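3-keto-5-aminohexanoate cleavage enzyme (Ralstonia eutropha, PDB 3C6C) probably cleaves 3-keto-5-aminohexanoate, or a related beta-keto acid, as a metal-dependent TIM-barrel enzyme of the BKACE family. Local coordinates at residues 47-51 and 86-91; 108-112 and 158-164; 209-215 and 238-244. One frame throughout, in Å; residues are numbered along the deposited sequence.

Contact 1 (47-51 and 86-91)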
# COMPACT_ATOMS: atom_id res chain seq x y z
N PRO A 47 31.66 17.09 26.60
CA PRO A 47 30.98 15.97 27.22
C PRO A 47 29.99 16.38 28.33
O PRO A 47 28.96 15.73 28.52
CB PRO A 47 32.16 15.14 27.77
CG PRO A 47 33.23 15.37 26.74
CD PRO A 47 33.11 16.84 26.43
N ALA A 48 30.29 17.46 29.04
CA ALA A 48 29.44 17.93 30.12
C ALA A 48 28.12 18.42 29.52
O ALA A 48 27.05 18.15 30.06
CB ALA A 48 30.12 19.05 30.95
N GLN A 49 28.21 19.14 28.41
CA GLN A 49 27.00 19.69 27.75
C GLN A 49 26.15 18.56 27.19
O GLN A 49 24.90 18.58 27.22
CB GLN A 49 27.37 20.67 26.64
CG GLN A 49 27.91 22.00 27.16
CD GLN A 49 28.66 22.78 26.14
OE1 GLN A 49 29.02 22.27 25.08
NE2 GLN A 49 28.97 24.04 26.47
N ILE A 50 26.84 17.56 26.68
CA ILE A 50 26.16 16.40 26.05
C ILE A 50 25.45 15.57 27.12
O ILE A 50 24.31 15.18 26.95
CB ILE A 50 27.16 15.55 25.21
CG1 ILE A 50 27.63 16.36 24.00
CG2 ILE A 50 26.54 14.24 24.76
CD1 ILE A 50 28.79 15.80 23.23
N ALA A 51 26.12 15.35 28.24
CA ALA A 51 25.51 14.67 29.39
C ALA A 51 24.33 15.49 29.89
O ALA A 51 23.27 14.95 30.18
CB ALA A 51 26.55 14.41 30.55
N GLU A 86 33.56 9.96 29.46
CA GLU A 86 33.22 11.11 30.30
C GLU A 86 31.71 11.35 30.25
O GLU A 86 31.06 11.61 31.27
CB GLU A 86 33.97 12.39 29.88
CG GLU A 86 33.64 13.56 30.81
CD GLU A 86 34.31 14.86 30.45
OE1 GLU A 86 35.30 14.84 29.69
OE2 GLU A 86 33.81 15.91 30.93
N VAL A 87 31.14 11.23 29.05
CA VAL A 87 29.69 11.47 28.91
C VAL A 87 28.92 10.45 29.75
O VAL A 87 28.04 10.81 30.53
CB VAL A 87 29.17 11.44 27.44
CG1 VAL A 87 27.60 11.41 27.43
CG2 VAL A 87 29.71 12.66 26.64
N VAL A 88 29.28 9.19 29.62
CA VAL A 88 28.54 8.10 30.27
C VAL A 88 28.71 8.19 31.79
O VAL A 88 27.77 7.97 32.56
CB VAL A 88 28.98 6.72 29.72
CG1 VAL A 88 28.53 5.60 30.64
CG2 VAL A 88 28.43 6.52 28.29
N ASP A 89 29.92 8.56 32.20
CA ASP A 89 30.23 8.72 33.63
C ASP A 89 29.38 9.85 34.23
O ASP A 89 28.84 9.72 35.32
CB ASP A 89 31.72 8.97 33.89
CG ASP A 89 32.57 7.71 33.68
OD1 ASP A 89 32.00 6.60 33.53
OD2 ASP A 89 33.83 7.85 33.67
N ARG A 90 29.26 10.94 33.48
CA ARG A 90 28.43 12.08 33.89
C ARG A 90 26.95 11.74 33.99
O ARG A 90 26.29 12.09 34.95
CB ARG A 90 28.63 13.33 33.00
CG ARG A 90 30.01 13.97 33.14
CD ARG A 90 30.09 15.21 32.30
NE ARG A 90 31.41 15.81 32.39
CZ ARG A 90 31.74 16.71 33.31
NH1 ARG A 90 30.85 17.08 34.22
NH2 ARG A 90 32.94 17.24 33.33
N VAL A 91 26.42 11.06 32.99
CA VAL A 91 24.97 10.77 32.97
C VAL A 91 24.66 9.81 34.12
O VAL A 91 23.72 9.98 34.89
CB VAL A 91 24.47 10.19 31.63
CG1 VAL A 91 22.98 9.77 31.75
CG2 VAL A 91 24.70 11.20 30.48
O HOH W 1 33.19 18.33 29.64
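Pro47 and Ala51, one turn apart on helix 47-60, press against Val87, Arg90 and Val91 of helix 81-92; these are two outer helices of the TIM barrel, following the strands 23-29 and 64-70. The short segments run in roughly the same direction, their axes 8.5 Å apart at closest and crossing at -46°. The apolar half packs closely at two places. The Ala51 methyl meets two carbons, CB lying 3.4 Å from Arg90 CB and 3.7 Å from Val91 CG2. At the start of helix 47-60, Val87 CG2 comes within 3.6 Å of Pro47 CA and also touches Ile50 CG2. Val87 has CG1 anti to its own backbone N (chi1 169°), which leaves CG2 for the proline while both methyls reach Ile50. On the barrel side Val87 also meets Ile67 and Val69 of strand 64-70, and Val91 meets Leu100 of strand 99-103, so this apolar half continues into the layer between helices and barrel strands.

The looser side holds the ends of Glu86 and Arg90, a water and the partly exposed Ala48. The stem of Glu86 is itself close, crossing the proline ring nearly at right angles with CD 3.4 Å from Pro47 CB. Arg90 grips Glu86 side-on at the single oxygen OE2: NE comes in on the anti lone pair at 2.8 Å, and NH2 approaches 26° out of the carboxylate plane. That salt bridge fixes the turn of the guanidinium, which lays one face over the methyl of Ala48. Water is a third partner of OE2, donating to it at 2.8 Å and accepting Ala48 N-H at 3.1 Å.

Contact 2 (108-112 and 158-164)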
# COMPACT_ATOMS: atom_id res chain seq x y z
N ALA A 108 33.39 4.19 9.13
CA ALA A 108 32.88 3.58 7.91
C ALA A 108 32.87 4.61 6.79
O ALA A 108 32.15 4.50 5.81
CB ALA A 108 31.46 3.00 8.12
N PHE A 109 33.66 5.65 7.01
CA PHE A 109 33.65 6.85 6.15
C PHE A 109 34.68 6.78 5.02
O PHE A 109 35.87 6.88 5.23
CB PHE A 109 33.84 8.09 7.02
CG PHE A 109 33.90 9.40 6.26
CD1 PHE A 109 32.74 9.96 5.73
CD2 PHE A 109 35.10 10.07 6.11
CE1 PHE A 109 32.78 11.16 5.04
CE2 PHE A 109 35.15 11.28 5.42
CZ PHE A 109 34.00 11.82 4.89
N LEU A 110 34.16 6.56 3.81
CA LEU A 110 34.98 6.35 2.60
C LEU A 110 34.81 7.46 1.59
O LEU A 110 33.70 7.83 1.21
CB LEU A 110 34.64 5.00 1.93
CG LEU A 110 35.37 4.68 0.62
CD1 LEU A 110 36.87 4.46 0.89
CD2 LEU A 110 34.77 3.44 -0.04
N LEU A 111 35.96 7.98 1.17
CA LEU A 111 36.04 9.02 0.13
C LEU A 111 36.90 8.51 -1.01
O LEU A 111 38.13 8.66 -0.99
CB LEU A 111 36.62 10.33 0.68
CG LEU A 111 35.78 11.13 1.65
CD1 LEU A 111 36.64 12.22 2.32
CD2 LEU A 111 34.54 11.74 0.98
N PRO A 112 36.28 7.86 -2.01
CA PRO A 112 37.08 7.35 -3.12
C PRO A 112 37.84 8.45 -3.86
O PRO A 112 37.32 9.53 -4.11
CB PRO A 112 36.04 6.69 -4.03
CG PRO A 112 34.87 6.40 -3.14
CD PRO A 112 34.85 7.50 -2.13
N LEU A 158 28.29 17.62 1.23
CA LEU A 158 29.33 16.56 1.22
C LEU A 158 28.80 15.19 0.77
O LEU A 158 27.95 14.59 1.44
CB LEU A 158 29.98 16.42 2.59
CG LEU A 158 31.02 15.32 2.73
CD1 LEU A 158 32.19 15.52 1.76
CD2 LEU A 158 31.49 15.28 4.17
N GLU A 159 29.33 14.72 -0.36
CA GLU A 159 29.01 13.38 -0.89
C GLU A 159 30.09 12.37 -0.55
O GLU A 159 31.28 12.62 -0.72
CB GLU A 159 28.73 13.42 -2.41
CG GLU A 159 27.51 14.29 -2.73
CD GLU A 159 26.52 13.69 -3.72
OE1 GLU A 159 26.15 12.49 -3.64
OE2 GLU A 159 26.05 14.46 -4.58
N PHE A 160 29.67 11.24 -0.01
CA PHE A 160 30.61 10.17 0.36
C PHE A 160 29.95 8.81 0.28
O PHE A 160 28.75 8.70 -0.03
CB PHE A 160 31.14 10.38 1.78
CG PHE A 160 30.07 10.32 2.85
CD1 PHE A 160 29.21 11.40 3.05
CD2 PHE A 160 29.92 9.19 3.64
CE1 PHE A 160 28.23 11.35 4.01
CE2 PHE A 160 28.91 9.13 4.61
CZ PHE A 160 28.08 10.22 4.79
N VAL A 161 30.76 7.81 0.61
CA VAL A 161 30.33 6.42 0.69
C VAL A 161 30.46 5.89 2.11
O VAL A 161 31.49 6.00 2.76
CB VAL A 161 31.13 5.49 -0.27
CG1 VAL A 161 30.80 4.01 0.02
CG2 VAL A 161 30.84 5.82 -1.74
N TYR A 162 29.34 5.34 2.58
CA TYR A 162 29.30 4.58 3.85
C TYR A 162 29.67 3.17 3.53
O TYR A 162 28.96 2.51 2.77
CB TYR A 162 27.90 4.51 4.50
CG TYR A 162 27.60 5.49 5.61
CD1 TYR A 162 28.62 6.06 6.36
CD2 TYR A 162 26.29 5.81 5.93
CE1 TYR A 162 28.33 6.96 7.37
CE2 TYR A 162 25.99 6.71 6.94
CZ TYR A 162 27.02 7.28 7.66
OH TYR A 162 26.75 8.17 8.66
N LEU A 163 30.77 2.72 4.10
CA LEU A 163 31.31 1.37 3.83
C LEU A 163 31.29 0.46 5.04
O LEU A 163 32.16 0.50 5.93
CB LEU A 163 32.74 1.47 3.25
CG LEU A 163 33.35 0.14 2.81
CD1 LEU A 163 32.66 -0.35 1.55
CD2 LEU A 163 34.87 0.28 2.61
N ASN A 164 30.22 -0.32 5.06
CA ASN A 164 30.02 -1.35 6.07
C ASN A 164 29.74 -2.70 5.42
O ASN A 164 28.58 -3.05 5.13
CB ASN A 164 28.86 -0.96 7.00
CG ASN A 164 29.17 0.29 7.80
OD1 ASN A 164 29.97 0.26 8.73
ND2 ASN A 164 28.53 1.37 7.44
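Ala108 O takes the shortest bond between the two segments, from Leu163 N at 2.8 Å; the N-H points almost straight at it (175°), and the donor lies in the carbonyl plane. The same oxygen receives a CA-H...O contact from Tyr162. Beyond it Leu110 and Val161 form an antiparallel hydrogen-bonded pair: Leu110 N reaches Val161 O at 2.9 Å, and Val161 N returns to Leu110 O at 3.0 Å. Their side chains lie side by side, Leu110 CD2 touching Val161 CG1 and also Leu163 CD2. Strands 108-113 and 158-162 are the inner pair of a small four-stranded antiparallel sheet beside the barrel, and Ala108 and Phe109 both face Asp125 on the neighbouring strand as a classic beta bulge. On the face bearing Phe109 and Tyr162, the Phe109 ring brings CE1 over one face of the Phe160 ring, 3.6 Å from Phe160 CG, with the planes 49° apart. Phe160 CG sits between its backbone N and carbonyl carbon (chi1 63°), which lays the ring where Phe109 CE1 can come over it; separately, Phe160 CB lies 3.7 Å from Leu111 CD2. Val161 packs against Leu163 of a second subunit, whose Arg167 hydrogen-bonds to Pro112 O.

Contact 3 (209-215 and 238-244)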
# COMPACT_ATOMS: atom_id res chain seq x y z
N PRO A 209 15.01 -8.21 18.69
CA PRO A 209 15.73 -7.39 17.72
C PRO A 209 15.19 -5.98 17.65
O PRO A 209 13.99 -5.76 17.77
CB PRO A 209 15.46 -8.09 16.38
CG PRO A 209 14.80 -9.36 16.73
CD PRO A 209 14.12 -9.16 18.02
N LEU A 210 16.11 -5.05 17.44
CA LEU A 210 15.80 -3.61 17.31
C LEU A 210 16.18 -3.08 15.94
O LEU A 210 17.35 -3.08 15.56
CB LEU A 210 16.60 -2.78 18.33
CG LEU A 210 16.56 -3.15 19.79
CD1 LEU A 210 17.35 -2.10 20.59
CD2 LEU A 210 15.11 -3.28 20.30
N PHE A 211 15.17 -2.58 15.24
CA PHE A 211 15.34 -1.98 13.92
C PHE A 211 14.90 -0.50 13.98
O PHE A 211 13.90 -0.15 14.62
CB PHE A 211 14.48 -2.65 12.85
CG PHE A 211 14.93 -4.03 12.43
CD1 PHE A 211 14.63 -5.12 13.21
CD2 PHE A 211 15.56 -4.23 11.21
CE1 PHE A 211 15.00 -6.38 12.81
CE2 PHE A 211 15.94 -5.50 10.80
CZ PHE A 211 15.66 -6.57 11.61
N GLN A 212 15.65 0.33 13.30
CA GLN A 212 15.22 1.72 13.08
C GLN A 212 15.42 2.18 11.66
O GLN A 212 16.51 2.11 11.10
CB GLN A 212 15.94 2.68 14.02
CG GLN A 212 15.61 4.14 13.78
CD GLN A 212 15.96 5.02 14.97
OE1 GLN A 212 15.07 5.52 15.66
NE2 GLN A 212 17.27 5.19 15.23
N MSE A 213 14.34 2.71 11.11
CA MSE A 213 14.38 3.32 9.78
C MSE A 213 14.84 4.77 9.86
O MSE A 213 14.20 5.61 10.52
CB MSE A 213 12.99 3.35 9.12
CG MSE A 213 12.23 2.09 9.16
SE MSE A 213 10.48 2.46 8.40
CE MSE A 213 9.74 1.00 9.05
N VAL A 214 15.94 5.03 9.18
CA VAL A 214 16.44 6.37 8.89
C VAL A 214 15.76 6.86 7.62
O VAL A 214 15.94 6.29 6.53
CB VAL A 214 17.99 6.39 8.71
CG1 VAL A 214 18.49 7.85 8.52
CG2 VAL A 214 18.69 5.73 9.94
N LEU A 215 14.94 7.90 7.75
CA LEU A 215 14.15 8.41 6.62
C LEU A 215 14.55 9.82 6.19
O LEU A 215 14.73 10.71 6.98
CB LEU A 215 12.64 8.36 6.91
CG LEU A 215 12.05 7.00 7.30
CD1 LEU A 215 10.61 7.15 7.78
CD2 LEU A 215 12.14 6.00 6.11
N ASN A 238 8.43 -10.14 15.75
CA ASN A 238 8.90 -10.18 17.15
C ASN A 238 9.85 -9.04 17.51
O ASN A 238 10.39 -8.94 18.62
CB ASN A 238 9.58 -11.52 17.47
CG ASN A 238 10.95 -11.67 16.83
OD1 ASN A 238 11.16 -11.24 15.71
ND2 ASN A 238 11.88 -12.29 17.55
N ALA A 239 10.08 -8.19 16.53
CA ALA A 239 11.05 -7.12 16.68
C ALA A 239 10.36 -5.84 17.11
O ALA A 239 9.18 -5.63 16.86
CB ALA A 239 11.81 -6.91 15.37
N GLN A 240 11.13 -5.00 17.79
CA GLN A 240 10.74 -3.61 18.01
C GLN A 240 11.31 -2.80 16.86
O GLN A 240 12.42 -3.08 16.38
CB GLN A 240 11.27 -3.09 19.35
CG GLN A 240 10.52 -3.58 20.56
CD GLN A 240 9.07 -3.14 20.56
OE1 GLN A 240 8.77 -1.97 20.36
NE2 GLN A 240 8.16 -4.08 20.82
N TRP A 241 10.53 -1.82 16.39
CA TRP A 241 11.00 -0.93 15.32
C TRP A 241 10.68 0.52 15.64
O TRP A 241 9.75 0.83 16.39
CB TRP A 241 10.45 -1.31 13.94
CG TRP A 241 9.01 -1.08 13.76
CD1 TRP A 241 8.01 -1.93 14.10
CD2 TRP A 241 8.39 0.09 13.23
NE1 TRP A 241 6.79 -1.36 13.81
CE2 TRP A 241 6.99 -0.12 13.28
CE3 TRP A 241 8.87 1.30 12.72
CZ2 TRP A 241 6.08 0.85 12.85
CZ3 TRP A 241 7.96 2.24 12.26
CH2 TRP A 241 6.58 2.01 12.35
N ALA A 242 11.52 1.37 15.08
CA ALA A 242 11.37 2.83 15.15
C ALA A 242 11.61 3.43 13.77
O ALA A 242 12.11 2.77 12.88
CB ALA A 242 12.34 3.40 16.16
N ALA A 243 11.21 4.68 13.62
CA ALA A 243 11.46 5.43 12.40
C ALA A 243 11.62 6.89 12.80
O ALA A 243 10.99 7.34 13.76
CB ALA A 243 10.30 5.25 11.40
N PHE A 244 12.50 7.59 12.11
CA PHE A 244 12.63 9.03 12.34
C PHE A 244 12.95 9.80 11.07
O PHE A 244 13.38 9.25 10.09
CB PHE A 244 13.66 9.28 13.43
CG PHE A 244 15.08 9.11 12.99
CD1 PHE A 244 15.71 7.90 13.09
CD2 PHE A 244 15.81 10.20 12.50
CE1 PHE A 244 17.01 7.76 12.72
CE2 PHE A 244 17.13 10.06 12.09
CZ PHE A 244 17.74 8.84 12.22
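Pro209 opens the pairing by accepting Gln240 N-H at its carbonyl oxygen, and its ring carbon CB rests 4.0 Å from Ala239 CB. From here strands 210-214 and 240-244 run parallel, as neighbouring staves of the TIM barrel, joined through helix 225-232 in a beta-alpha-beta unit. Leu210 reaches Gln240 CB with its CD2, on the face that also carries Gln212 and Ala242. Phe211, on the other face, uses both backbone groups: its N donates to Gln240 O, and its O accepts from Ala242 N at 2.9 Å. Its CD1 touches Ala239 CB obliquely.

Gln212 crosses Phe244 at about a right angle; its CD meets the ring edge 3.4 Å from Phe244 CD1, amide and ring planes 69° apart. The amide's NE2 is held by Glu186, which helps fix its turn. Selenomethionine Met213 forms the shortest bond of the series, its N 2.8 Å from Ala242 O, and turns its side chain to the face covered by helix 225-232. There it makes an oblique Met-aromatic contact, CE 3.8 Å from Trp241 CE3. Val214 lies alongside Phe244 on the face away from that helix, which Gln212 shares. Phe244 CG stands between its backbone N and carbonyl carbon (chi1 76°), bringing the ring to both; it makes a cation-pi contact with Arg265, and its side chain is about 7 Å from the nickel. Leu215 finishes the pairing: its N donates to Phe244 O at 3.1 Å, while its CD1 lies 4.1 Å from Ala243 CB.

In the fold
Contact 3 is the most central, its centre about 10 Å from the centre of the chain, and joins two barrel strands by backbone bonds with almost wholly buried side chains. Contact 1 lies in the outer helical layer, on the opposite side of the chain's centre from contact 3; it is largely buried too, with Arg90 as its exposed rim, and its chemistry is side-chain packing with a water link on its polar flank. Contact 2 also has paired strands, but antiparallel ones in a sheet beside the barrel, only partly buried and reaching a second subunit. The three share no secondary-structure elements, and contacts 2 and 3 come nearest, with about 8 Å between closest atoms.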